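Local atomic coordinates of alpha-L-rhamnosidase (Streptomyces avermitilis, PDB entry 3W5M), a protein that hydrolyses terminal non-reducing alpha-L-rhamnose residues, releasing L-rhamnose from citrus flavonoids such as naringin and from the arabinogalactan-protein gum arabic. Residues P597-F602 with A958-L963; W618-N623 with Y653-A658; A648-Y653 with V922-Y927; A931-G936 with G965-R970. One frame throughout, in Å; residues are numbered along the deposited sequence.

Interaction 1: P597-F602 with A958-L963; sequences PFTFEF and ATFASL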
loop_
_atom_site.group_PDB
_atom_site.type_symbol
_atom_site.label_atom_id
_atom_site.label_comp_id
_atom_site.label_asym_id
_atom_site.label_seq_id
_atom_site.Cartn_x
_atom_site.Cartn_y
_atom_site.Cartn_z
ATOM N N PRO A 597 -7.610 7.942 10.396
ATOM C CA PRO A 597 -8.239 7.358 11.578
ATOM C C PRO A 597 -9.106 6.143 11.243
ATOM O O PRO A 597 -9.629 6.033 10.125
ATOM C CB PRO A 597 -9.143 8.490 12.109
ATOM C CG PRO A 597 -9.314 9.446 10.969
ATOM C CD PRO A 597 -8.125 9.293 10.077
ATOM N N PHE A 598 -9.245 5.233 12.212
ATOM C CA PHE A 598 -10.260 4.182 12.106
ATOM C C PHE A 598 -11.614 4.789 12.435
ATOM O O PHE A 598 -11.726 5.620 13.316
ATOM C CB PHE A 598 -9.922 3.005 13.040
ATOM C CG PHE A 598 -8.689 2.270 12.611
ATOM C CD1 PHE A 598 -7.425 2.694 13.049
ATOM C CD2 PHE A 598 -8.779 1.220 11.699
ATOM C CE1 PHE A 598 -6.280 2.050 12.585
ATOM C CE2 PHE A 598 -7.634 0.562 11.247
ATOM C CZ PHE A 598 -6.384 0.984 11.695
ATOM N N THR A 599 -12.645 4.400 11.695
ATOM C CA THR A 599 -13.902 5.127 11.780
ATOM C C THR A 599 -15.106 4.222 12.044
ATOM O O THR A 599 -16.253 4.667 11.919
ATOM C CB THR A 599 -14.168 5.925 10.479
ATOM O OG1 THR A 599 -14.012 5.050 9.360
ATOM C CG2 THR A 599 -13.173 7.121 10.357
ATOM N N PHE A 600 -14.874 2.968 12.418
ATOM C CA PHE A 600 -15.999 2.091 12.740
ATOM C C PHE A 600 -15.712 1.163 13.898
ATOM O O PHE A 600 -14.876 0.255 13.780
ATOM C CB PHE A 600 -16.446 1.265 11.518
ATOM C CG PHE A 600 -17.893 0.816 11.591
ATOM C CD1 PHE A 600 -18.254 -0.349 12.266
ATOM C CD2 PHE A 600 -18.907 1.579 10.993
ATOM C CE1 PHE A 600 -19.586 -0.743 12.337
ATOM C CE2 PHE A 600 -20.231 1.177 11.065
ATOM C CZ PHE A 600 -20.567 0.017 11.738
ATOM N N GLU A 601 -16.411 1.386 15.009
ATOM C CA GLU A 601 -16.332 0.485 16.169
ATOM C C GLU A 601 -17.510 -0.475 16.091
ATOM O O GLU A 601 -18.641 -0.033 15.932
ATOM C CB GLU A 601 -16.431 1.268 17.467
ATOM C CG GLU A 601 -15.524 2.476 17.563
ATOM C CD GLU A 601 -14.428 2.279 18.576
ATOM O OE1 GLU A 601 -14.580 1.365 19.419
ATOM O OE2 GLU A 601 -13.423 3.032 18.536
ATOM N N PHE A 602 -17.246 -1.772 16.215
ATOM C CA PHE A 602 -18.266 -2.797 16.024
ATOM C C PHE A 602 -18.041 -3.878 17.063
ATOM O O PHE A 602 -16.918 -4.382 17.191
ATOM C CB PHE A 602 -18.130 -3.366 14.616
ATOM C CG PHE A 602 -19.081 -4.493 14.288
ATOM C CD1 PHE A 602 -20.426 -4.251 14.048
ATOM C CD2 PHE A 602 -18.607 -5.792 14.161
ATOM C CE1 PHE A 602 -21.293 -5.300 13.707
ATOM C CE2 PHE A 602 -19.454 -6.842 13.828
ATOM C CZ PHE A 602 -20.802 -6.593 13.593
ATOM N N ALA A 958 -22.354 -0.239 17.820
ATOM C CA ALA A 958 -21.456 0.295 16.789
ATOM C C ALA A 958 -21.394 1.812 16.868
ATOM O O ALA A 958 -22.358 2.467 17.293
ATOM C CB ALA A 958 -21.930 -0.122 15.409
ATOM N N THR A 959 -20.262 2.383 16.460
ATOM C CA THR A 959 -20.186 3.823 16.222
ATOM C C THR A 959 -19.422 4.052 14.915
ATOM O O THR A 959 -18.300 3.544 14.747
ATOM C CB THR A 959 -19.468 4.557 17.368
ATOM O OG1 THR A 959 -20.164 4.335 18.604
ATOM C CG2 THR A 959 -19.400 6.075 17.086
ATOM N N PHE A 960 -20.042 4.784 13.994
ATOM C CA PHE A 960 -19.431 5.156 12.733
ATOM C C PHE A 960 -19.083 6.641 12.788
ATOM O O PHE A 960 -19.952 7.463 13.054
ATOM C CB PHE A 960 -20.390 4.863 11.587
ATOM C CG PHE A 960 -19.935 5.373 10.259
ATOM C CD1 PHE A 960 -18.679 5.032 9.738
ATOM C CD2 PHE A 960 -20.772 6.192 9.507
ATOM C CE1 PHE A 960 -18.282 5.500 8.503
ATOM C CE2 PHE A 960 -20.368 6.681 8.279
ATOM C CZ PHE A 960 -19.121 6.344 7.779
ATOM N N ALA A 961 -17.811 6.982 12.549
ATOM C CA ALA A 961 -17.372 8.381 12.562
ATOM C C ALA A 961 -17.667 8.992 11.186
ATOM O O ALA A 961 -16.785 9.048 10.307
ATOM C CB ALA A 961 -15.881 8.466 12.867
ATOM N N SER A 962 -18.907 9.420 10.965
ATOM C CA SER A 962 -19.259 10.012 9.677
ATOM C C SER A 962 -18.700 11.432 9.577
ATOM O O SER A 962 -18.296 12.020 10.589
ATOM C CB SER A 962 -20.786 10.013 9.463
ATOM O OG SER A 962 -21.369 11.145 10.067
ATOM N N LEU A 963 -18.731 12.014 8.369
ATOM C CA LEU A 963 -18.315 13.436 8.214
ATOM C C LEU A 963 -19.170 14.439 9.023
ATOM O O LEU A 963 -18.651 15.481 9.462
ATOM C CB LEU A 963 -18.221 13.878 6.739
ATOM C CG LEU A 963 -17.365 13.006 5.802
ATOM C CD1 LEU A 963 -17.143 13.719 4.469
ATOM C CD2 LEU A 963 -16.020 12.683 6.447
#

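Interaction 2: W618-N623 with Y653-A658; sequences WGQRGN and YTMESA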
loop_
_atom_site.group_PDB
_atom_site.type_symbol
_atom_site.label_atom_id
_atom_site.label_comp_id
_atom_site.label_asym_id
_atom_site.label_seq_id
_atom_site.Cartn_x
_atom_site.Cartn_y
_atom_site.Cartn_z
ATOM N N TRP A 618 -7.581 -5.325 10.061
ATOM C CA TRP A 618 -6.151 -5.623 9.904
ATOM C C TRP A 618 -5.770 -5.873 8.438
ATOM O O TRP A 618 -4.703 -5.463 8.011
ATOM C CB TRP A 618 -5.698 -6.759 10.857
ATOM C CG TRP A 618 -5.436 -6.302 12.261
ATOM C CD1 TRP A 618 -6.300 -6.319 13.303
ATOM C CD2 TRP A 618 -4.223 -5.701 12.750
ATOM N NE1 TRP A 618 -5.705 -5.778 14.421
ATOM C CE2 TRP A 618 -4.426 -5.402 14.112
ATOM C CE3 TRP A 618 -2.983 -5.391 12.156
ATOM C CZ2 TRP A 618 -3.426 -4.812 14.927
ATOM C CZ3 TRP A 618 -1.987 -4.796 12.953
ATOM C CH2 TRP A 618 -2.223 -4.518 14.328
ATOM N N GLY A 619 -6.614 -6.574 7.664
ATOM C CA GLY A 619 -6.371 -6.757 6.248
ATOM C C GLY A 619 -6.398 -5.420 5.520
ATOM O O GLY A 619 -5.594 -5.180 4.610
ATOM N N GLN A 620 -7.294 -4.523 5.934
ATOM C CA GLN A 620 -7.366 -3.223 5.270
ATOM C C GLN A 620 -6.095 -2.422 5.583
ATOM O O GLN A 620 -5.402 -1.939 4.684
ATOM C CB GLN A 620 -8.572 -2.429 5.738
ATOM C CG GLN A 620 -8.639 -1.028 5.140
ATOM C CD GLN A 620 -9.841 -0.243 5.628
ATOM O OE1 GLN A 620 -10.159 0.845 5.112
ATOM N NE2 GLN A 620 -10.486 -0.756 6.650
ATOM N N ARG A 621 -5.783 -2.300 6.851
ATOM C CA ARG A 621 -4.653 -1.429 7.217
ATOM C C ARG A 621 -3.329 -1.954 6.668
ATOM O O ARG A 621 -2.441 -1.167 6.293
ATOM C CB ARG A 621 -4.612 -1.168 8.724
ATOM C CG ARG A 621 -3.926 -2.235 9.556
ATOM C CD ARG A 621 -4.062 -1.890 11.023
ATOM N NE ARG A 621 -5.351 -2.338 11.561
ATOM C CZ ARG A 621 -5.736 -2.199 12.832
ATOM N NH1 ARG A 621 -4.951 -1.590 13.722
ATOM N NH2 ARG A 621 -6.921 -2.672 13.226
ATOM N N GLY A 622 -3.197 -3.272 6.587
ATOM C CA GLY A 622 -1.967 -3.866 6.071
ATOM C C GLY A 622 -1.723 -3.537 4.607
ATOM O O GLY A 622 -0.582 -3.518 4.121
ATOM N N ASN A 623 -2.813 -3.286 3.890
ATOM C CA ASN A 623 -2.703 -3.016 2.467
ATOM C C ASN A 623 -2.999 -1.572 2.076
ATOM O O ASN A 623 -3.252 -1.276 0.881
ATOM C CB ASN A 623 -3.680 -3.937 1.737
ATOM C CG ASN A 623 -3.164 -5.350 1.654
ATOM O OD1 ASN A 623 -2.252 -5.629 0.884
ATOM N ND2 ASN A 623 -3.721 -6.241 2.471
ATOM N N TYR A 653 -16.230 2.235 5.467
ATOM C CA TYR A 653 -16.759 2.184 6.823
ATOM C C TYR A 653 -15.613 2.233 7.841
ATOM O O TYR A 653 -15.657 2.997 8.819
ATOM C CB TYR A 653 -17.541 0.884 7.049
ATOM C CG TYR A 653 -19.008 0.848 6.628
ATOM C CD1 TYR A 653 -20.015 1.359 7.461
ATOM C CD2 TYR A 653 -19.392 0.227 5.460
ATOM C CE1 TYR A 653 -21.371 1.287 7.096
ATOM C CE2 TYR A 653 -20.744 0.145 5.091
ATOM C CZ TYR A 653 -21.723 0.671 5.919
ATOM O OH TYR A 653 -23.071 0.570 5.549
ATOM N N THR A 654 -14.592 1.416 7.623
ATOM C CA THR A 654 -13.669 1.117 8.716
ATOM C C THR A 654 -12.517 2.105 8.910
ATOM O O THR A 654 -12.045 2.242 10.023
ATOM C CB THR A 654 -13.153 -0.307 8.635
ATOM O OG1 THR A 654 -12.957 -0.613 7.262
ATOM C CG2 THR A 654 -14.212 -1.283 9.205
ATOM N N MET A 655 -12.079 2.789 7.852
ATOM C CA MET A 655 -11.106 3.890 8.001
ATOM C C MET A 655 -11.564 5.054 7.144
ATOM O O MET A 655 -12.310 4.865 6.170
ATOM C CB MET A 655 -9.728 3.480 7.501
ATOM C CG MET A 655 -9.097 2.344 8.265
ATOM S SD MET A 655 -7.497 1.832 7.601
ATOM C CE MET A 655 -6.392 3.167 8.106
ATOM N N GLU A 656 -11.149 6.254 7.522
ATOM C CA GLU A 656 -11.322 7.400 6.640
ATOM C C GLU A 656 -10.485 7.118 5.386
ATOM O O GLU A 656 -9.263 7.145 5.413
ATOM C CB GLU A 656 -10.923 8.710 7.319
ATOM C CG GLU A 656 -11.136 9.932 6.407
ATOM C CD GLU A 656 -9.892 10.324 5.614
ATOM O OE1 GLU A 656 -8.874 10.694 6.242
ATOM O OE2 GLU A 656 -9.911 10.284 4.345
ATOM N N SER A 657 -11.170 6.793 4.292
ATOM C CA SER A 657 -10.520 6.315 3.079
ATOM C C SER A 657 -10.616 7.330 1.945
ATOM O O SER A 657 -10.107 7.079 0.850
ATOM C CB SER A 657 -11.133 4.959 2.639
ATOM O OG SER A 657 -10.881 3.962 3.631
ATOM N N ALA A 658 -11.193 8.510 2.222
ATOM C CA ALA A 658 -11.364 9.517 1.169
ATOM C C ALA A 658 -10.056 10.051 0.609
ATOM O O ALA A 658 -9.860 10.065 -0.593
ATOM C CB ALA A 658 -12.237 10.661 1.656
#

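Interaction 3: A648-Y653 with V922-Y927; sequences APTAAY and VGEWMY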
loop_
_atom_site.group_PDB
_atom_site.type_symbol
_atom_site.label_atom_id
_atom_site.label_comp_id
_atom_site.label_asym_id
_atom_site.label_seq_id
_atom_site.Cartn_x
_atom_site.Cartn_y
_atom_site.Cartn_z
ATOM N N ALA A 648 -13.850 -1.495 -1.635
ATOM C CA ALA A 648 -14.014 -0.066 -1.315
ATOM C C ALA A 648 -15.166 0.285 -0.367
ATOM O O ALA A 648 -14.965 1.038 0.565
ATOM C CB ALA A 648 -14.031 0.803 -2.565
ATOM N N PRO A 649 -16.383 -0.260 -0.590
ATOM C CA PRO A 649 -17.461 0.104 0.326
ATOM C C PRO A 649 -17.197 -0.310 1.776
ATOM O O PRO A 649 -17.530 0.425 2.681
ATOM C CB PRO A 649 -18.667 -0.633 -0.259
ATOM C CG PRO A 649 -18.337 -0.710 -1.713
ATOM C CD PRO A 649 -16.881 -1.074 -1.709
ATOM N N THR A 650 -16.576 -1.470 1.986
ATOM C CA THR A 650 -16.219 -1.893 3.331
ATOM C C THR A 650 -15.122 -0.955 3.903
ATOM O O THR A 650 -15.220 -0.507 5.039
ATOM C CB THR A 650 -15.747 -3.362 3.318
ATOM O OG1 THR A 650 -16.841 -4.199 2.935
ATOM C CG2 THR A 650 -15.274 -3.808 4.705
ATOM N N ALA A 651 -14.094 -0.691 3.107
ATOM C CA ALA A 651 -12.966 0.184 3.484
ATOM C C ALA A 651 -13.449 1.541 3.956
ATOM O O ALA A 651 -12.911 2.090 4.919
ATOM C CB ALA A 651 -12.027 0.372 2.296
ATOM N N ALA A 652 -14.473 2.076 3.282
ATOM C CA ALA A 652 -15.029 3.389 3.644
ATOM C C ALA A 652 -15.873 3.409 4.925
ATOM O O ALA A 652 -16.222 4.499 5.413
ATOM C CB ALA A 652 -15.818 3.985 2.481
ATOM N N TYR A 653 -16.230 2.235 5.467
ATOM C CA TYR A 653 -16.759 2.184 6.823
ATOM C C TYR A 653 -15.613 2.233 7.841
ATOM O O TYR A 653 -15.657 2.997 8.819
ATOM C CB TYR A 653 -17.541 0.884 7.049
ATOM C CG TYR A 653 -19.008 0.848 6.628
ATOM C CD1 TYR A 653 -20.015 1.359 7.461
ATOM C CD2 TYR A 653 -19.392 0.227 5.460
ATOM C CE1 TYR A 653 -21.371 1.287 7.096
ATOM C CE2 TYR A 653 -20.744 0.145 5.091
ATOM C CZ TYR A 653 -21.723 0.671 5.919
ATOM O OH TYR A 653 -23.071 0.570 5.549
ATOM N N VAL A 922 -17.257 -8.759 3.141
ATOM C CA VAL A 922 -18.392 -9.136 3.990
ATOM C C VAL A 922 -18.662 -8.093 5.079
ATOM O O VAL A 922 -19.791 -7.968 5.596
ATOM C CB VAL A 922 -18.157 -10.540 4.625
ATOM C CG1 VAL A 922 -17.020 -10.507 5.643
ATOM C CG2 VAL A 922 -19.419 -11.058 5.289
ATOM N N GLY A 923 -17.629 -7.311 5.407
ATOM C CA GLY A 923 -17.712 -6.277 6.424
ATOM C C GLY A 923 -18.902 -5.365 6.216
ATOM O O GLY A 923 -19.622 -5.090 7.151
ATOM N N GLU A 924 -19.094 -4.882 4.996
ATOM C CA GLU A 924 -20.149 -3.892 4.747
ATOM C C GLU A 924 -21.529 -4.456 5.049
ATOM O O GLU A 924 -22.388 -3.720 5.484
ATOM C CB GLU A 924 -20.119 -3.358 3.319
ATOM C CG GLU A 924 -20.424 -4.376 2.237
ATOM C CD GLU A 924 -20.564 -3.749 0.867
ATOM O OE1 GLU A 924 -21.464 -2.887 0.703
ATOM O OE2 GLU A 924 -19.784 -4.116 -0.050
ATOM N N TRP A 925 -21.726 -5.756 4.821
ATOM C CA TRP A 925 -22.999 -6.395 5.177
ATOM C C TRP A 925 -23.220 -6.394 6.691
ATOM O O TRP A 925 -24.308 -6.094 7.172
ATOM C CB TRP A 925 -23.112 -7.804 4.587
ATOM C CG TRP A 925 -24.470 -8.428 4.880
ATOM C CD1 TRP A 925 -25.590 -8.395 4.067
ATOM C CD2 TRP A 925 -24.856 -9.141 6.075
ATOM N NE1 TRP A 925 -26.641 -9.062 4.692
ATOM C CE2 TRP A 925 -26.218 -9.519 5.917
ATOM C CE3 TRP A 925 -24.181 -9.512 7.255
ATOM C CZ2 TRP A 925 -26.915 -10.243 6.898
ATOM C CZ3 TRP A 925 -24.877 -10.232 8.231
ATOM C CH2 TRP A 925 -26.230 -10.590 8.043
ATOM N N MET A 926 -22.174 -6.688 7.459
ATOM C CA MET A 926 -22.290 -6.639 8.883
ATOM C C MET A 926 -22.612 -5.229 9.384
ATOM O O MET A 926 -23.413 -5.067 10.307
ATOM C CB MET A 926 -20.995 -7.141 9.545
ATOM C CG MET A 926 -20.651 -8.588 9.260
ATOM S SD MET A 926 -19.658 -9.324 10.588
ATOM C CE MET A 926 -18.186 -8.308 10.418
ATOM N N TYR A 927 -21.976 -4.211 8.802
ATOM C CA TYR A 927 -22.092 -2.869 9.346
ATOM C C TYR A 927 -23.482 -2.340 9.025
ATOM O O TYR A 927 -24.106 -1.725 9.881
ATOM C CB TYR A 927 -20.959 -1.938 8.828
ATOM C CG TYR A 927 -19.579 -2.536 9.025
ATOM C CD1 TYR A 927 -19.291 -3.346 10.137
ATOM C CD2 TYR A 927 -18.571 -2.331 8.094
ATOM C CE1 TYR A 927 -18.031 -3.914 10.311
ATOM C CE2 TYR A 927 -17.314 -2.917 8.254
ATOM C CZ TYR A 927 -17.048 -3.686 9.376
ATOM O OH TYR A 927 -15.787 -4.250 9.524
HETATM O O HOH W 1 -17.077 -4.002 0.145
#

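Interaction 4: A931-G936 with G965-R970; sequences AGIAPG and GPVSTR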
loop_
_atom_site.group_PDB
_atom_site.type_symbol
_atom_site.label_atom_id
_atom_site.label_comp_id
_atom_site.label_asym_id
_atom_site.label_seq_id
_atom_site.Cartn_x
_atom_site.Cartn_y
_atom_site.Cartn_z
ATOM N N ALA A 931 -25.032 -4.021 12.643
ATOM C CA ALA A 931 -24.964 -2.718 13.299
ATOM C C ALA A 931 -26.146 -1.824 12.849
ATOM O O ALA A 931 -26.613 -0.986 13.598
ATOM C CB ALA A 931 -23.617 -2.057 13.022
ATOM N N GLY A 932 -26.638 -2.032 11.636
ATOM C CA GLY A 932 -27.788 -1.265 11.161
ATOM C C GLY A 932 -27.450 0.187 10.855
ATOM O O GLY A 932 -28.192 1.098 11.239
ATOM N N ILE A 933 -26.327 0.399 10.162
ATOM C CA ILE A 933 -25.863 1.750 9.808
ATOM C C ILE A 933 -25.548 1.752 8.330
ATOM O O ILE A 933 -24.597 1.102 7.898
ATOM C CB ILE A 933 -24.600 2.168 10.607
ATOM C CG1 ILE A 933 -24.923 2.263 12.101
ATOM C CG2 ILE A 933 -24.040 3.497 10.070
ATOM C CD1 ILE A 933 -23.742 2.639 12.990
ATOM N N ALA A 934 -26.358 2.449 7.535
ATOM C CA ALA A 934 -26.173 2.468 6.077
ATOM C C ALA A 934 -26.639 3.819 5.552
ATOM O O ALA A 934 -27.455 4.443 6.180
ATOM C CB ALA A 934 -26.961 1.342 5.415
ATOM N N PRO A 935 -26.086 4.289 4.428
ATOM C CA PRO A 935 -26.516 5.636 4.006
ATOM C C PRO A 935 -27.821 5.612 3.197
ATOM O O PRO A 935 -27.868 4.993 2.144
ATOM C CB PRO A 935 -25.352 6.119 3.147
ATOM C CG PRO A 935 -24.698 4.877 2.629
ATOM C CD PRO A 935 -24.952 3.777 3.624
ATOM N N GLY A 936 -28.862 6.278 3.699
ATOM C CA GLY A 936 -30.106 6.489 2.933
ATOM C C GLY A 936 -29.956 7.549 1.853
ATOM O O GLY A 936 -30.546 7.451 0.770
ATOM N N GLY A 965 -20.324 13.724 11.933
ATOM C CA GLY A 965 -20.087 13.357 13.345
ATOM C C GLY A 965 -20.544 11.924 13.619
ATOM O O GLY A 965 -20.935 11.181 12.684
ATOM N N PRO A 966 -20.528 11.514 14.897
ATOM C CA PRO A 966 -20.779 10.090 15.182
ATOM C C PRO A 966 -22.224 9.629 14.920
ATOM O O PRO A 966 -23.193 10.321 15.259
ATOM C CB PRO A 966 -20.375 9.938 16.659
ATOM C CG PRO A 966 -20.496 11.308 17.237
ATOM C CD PRO A 966 -20.276 12.301 16.121
ATOM N N VAL A 967 -22.336 8.479 14.271
ATOM C CA VAL A 967 -23.598 7.792 14.097
ATOM C C VAL A 967 -23.466 6.505 14.908
ATOM O O VAL A 967 -22.653 5.650 14.576
ATOM C CB VAL A 967 -23.885 7.500 12.623
ATOM C CG1 VAL A 967 -25.163 6.677 12.475
ATOM C CG2 VAL A 967 -24.026 8.823 11.876
ATOM N N SER A 968 -24.236 6.388 15.994
ATOM C CA SER A 968 -24.125 5.224 16.877
ATOM C C SER A 968 -25.408 4.417 16.974
ATOM O O SER A 968 -26.504 4.965 16.840
ATOM C CB SER A 968 -23.685 5.645 18.269
ATOM O OG SER A 968 -22.483 6.390 18.161
ATOM N N THR A 969 -25.247 3.110 17.183
ATOM C CA THR A 969 -26.363 2.195 17.432
ATOM C C THR A 969 -26.008 1.237 18.567
ATOM O O THR A 969 -24.840 0.933 18.795
ATOM C CB THR A 969 -26.766 1.340 16.208
ATOM O OG1 THR A 969 -25.654 0.533 15.781
ATOM C CG2 THR A 969 -27.264 2.196 15.056
ATOM N N ARG A 970 -27.033 0.797 19.299
ATOM C CA ARG A 970 -26.882 -0.226 20.313
ATOM C C ARG A 970 -28.235 -0.895 20.449
ATOM O O ARG A 970 -29.220 -0.229 20.778
ATOM C CB ARG A 970 -26.471 0.373 21.643
ATOM C CG ARG A 970 -26.268 -0.691 22.709
ATOM C CD ARG A 970 -25.566 -0.119 23.921
ATOM N NE ARG A 970 -25.871 -0.887 25.123
ATOM C CZ ARG A 970 -25.830 -0.395 26.362
ATOM N NH1 ARG A 970 -25.499 0.876 26.579
ATOM N NH2 ARG A 970 -26.132 -1.175 27.392
#

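Interaction 1: P597-F602 with A958-L963
Strand 600-602 runs antiparallel to strand 958-962 at 175°, with axes 4.7 Å apart and F600 facing F960 in a non-hydrogen-bonded pair. The adjoining hydrogen-bonded pair, E601 with T959, closes through E601 N to T959 O (2.9 Å) and T959 N to E601 O (3.0 Å), and A961 N reaches T599 O (2.9 Å) one step beyond the F600-F960 pair. F600, A958 and F960 share one face of the ladder. The two phenylalanine side chains cross at about a right angle; CG of each stands anti to its own backbone N, and F600 CD2 lies against F960 CB (3.7 Å). A958 CB fills in at F600 CE1 (3.9 Å), while the carbonyl O of T959 sits over one face of the F600 ring, toward its rim. Just before the strand, T599 CG2 meets A961 CB (3.9 Å); T599 OG1 is bonded to Y653 O instead. E601 and T959 occupy the other, more exposed face, where T959 OG1 pairs with S968 OG. Strand 600-604 is an edge strand of a six-stranded antiparallel sheet, with 955-962 between it and 965-974, and F600 faces the helices through the rings of Y653 and Y927.

Interaction 2: W618-N623 with Y653-A658
R621 and M655 are matched across the contact at 8.4 Å between CA atoms, as are Q620 and T654, a spacing at which side chains rather than backbones do the touching. These residues lie at the C-terminal ends of helices 607-622 and 641-654, consecutive helices of the (alpha/alpha)6-barrel; M655 is the first residue to depart from helical geometry, and the chain turns through E656 and S657 into helix 658-671. Q620 supplies most of the bridge. Its chain is fully extended, with CG anti to the backbone N (chi1 176°), which carries the amide across to the other helix end. There Q620 CD lies 3.5 Å from T654 OG1, a hydroxyl that is also bonded to T650 O one turn back. M655 comes the other way and slides past Q620 antiparallel, so that its sulphur SD packs alongside Q620 CG (3.9 Å) and CD (3.7 Å). M655 SD also lies 4.3 Å from R621 CB, and H593 of strand 587-594 touches both M655 and R621. F647 and A651 of helix 641-654 also touch the Q620 side chain, which is about 11 Å from those of the rhamnose-binding residues D643 and H916. The guanidinium of R621 folds back over its own helix, lying flat over the W618 indole and bonding to T617. In the last turn, N623 ND2 donates to G619 O at 3.0 Å with an N-H...O angle of 165°, the acceptor lying nearly in the plane of the N623 amide.

Interaction 3: A648-Y653 with V922-Y927
Y653 and Y927 meet because each holds CG anti to its own carbonyl carbon and beside its backbone N (chi1 -85° in Y653), which brings the two side chains past each other in opposite directions. The result is a T-shaped pair: an edge of Y927 points at the face of Y653, with centroids 5.3 Å apart and planes at 60°. Over that face Y927 CB makes a CH-pi contact, 3.8 Å from the Y653 ring centroid. An alanine in place of Y653 would probably open a gap beneath Y927 CB and leave I933 O without the phenolic hydroxyl that bonds it. The polar half of the contact centres on T650. Its OG1 accepts a weak bond from E924 N (3.1 Å) and donates to a water (2.8 Å), which in turn donates to E924 OE2 (2.7 Å), so one hydroxyl is gripped twice. P649 CB runs beside the same carboxylate, 3.7 Å from E924 OE2. G923 permits this approach, since a CB there would lie 2.7 Å from T650 CG2. Helices 648-653 and 923-927 cross at 52° with axes 8.8 Å apart. Around them, I616 of helix 607-622 packs on both T650 and Y927, A705 of helix 698-710 covers A648 and P649, and F600 of strand 600-604 meets both tyrosine rings.

Interaction 4: A931-G936 with G965-R970
The flat group that matters between A931 and T969 is a peptide carbonyl, for no ring or carboxylate is in play across this contact. T969 OG1 donates to A931 O at 2.8 Å, its hydroxyl lying 18° from the carbonyl plane and making a C=O...OG1 angle of 136°. Chi1 of T969 (60°) sets OG1 between the backbone N and the carbonyl carbon, and CG2 takes the position anti to the carbonyl carbon, from which it also comes within 3.6 Å of A931 O. I933 supplies the apolar part. It slides past both strand residues in the opposite direction: CG1 packs on T969 CG2 (3.8 Å), CG2 on V967 CG1 (4.1 Å), and CD1 reaches the V967 carbonyl O (3.6 Å). An alanine in place of T969 would probably leave A931 O without this hydroxyl donor and open a gap beside I933 CG1. The backbones stay apart, A931 and T969 being nearest at 6.6 Å between CA atoms, and no backbone hydrogen bond joins the segments. G932 sits between the two contacting residues with positive phi, just where helix 923-929 gives way to strand 934-935. V967 and T969 also pack against V943 and I945 of strand 942-945, in the sheet to which 934-935 belongs. Strand 965-974 lies in the other sheet, and such apolar contact between sheets is characteristic of a beta-sandwich, probably the architecture of the C-terminal domain.

Interactions 2, 3 and 4 are buried, whereas interaction 1 is partly buried, with one sheet face toward the solvent. Helix 641-654 serves both interactions 2 and 3, and Y653 lies in both; in interaction 2 it touches nothing across the contact, in interaction 3 it carries the ring pair. Interactions 1 and 4 use the neighbouring strands 955-962 and 965-974 of one sheet. Their chemistry differs accordingly: backbone ladder bonds in interaction 1, extended amide and thioether packing in interaction 2, aromatic and water-mediated contact in interaction 3, and one hydroxyl-to-carbonyl bond beside apolar packing in interaction 4. Y653 joins the set, its O meeting T599 and its OH meeting I933, so barrel and C-terminal sandwich are bonded directly.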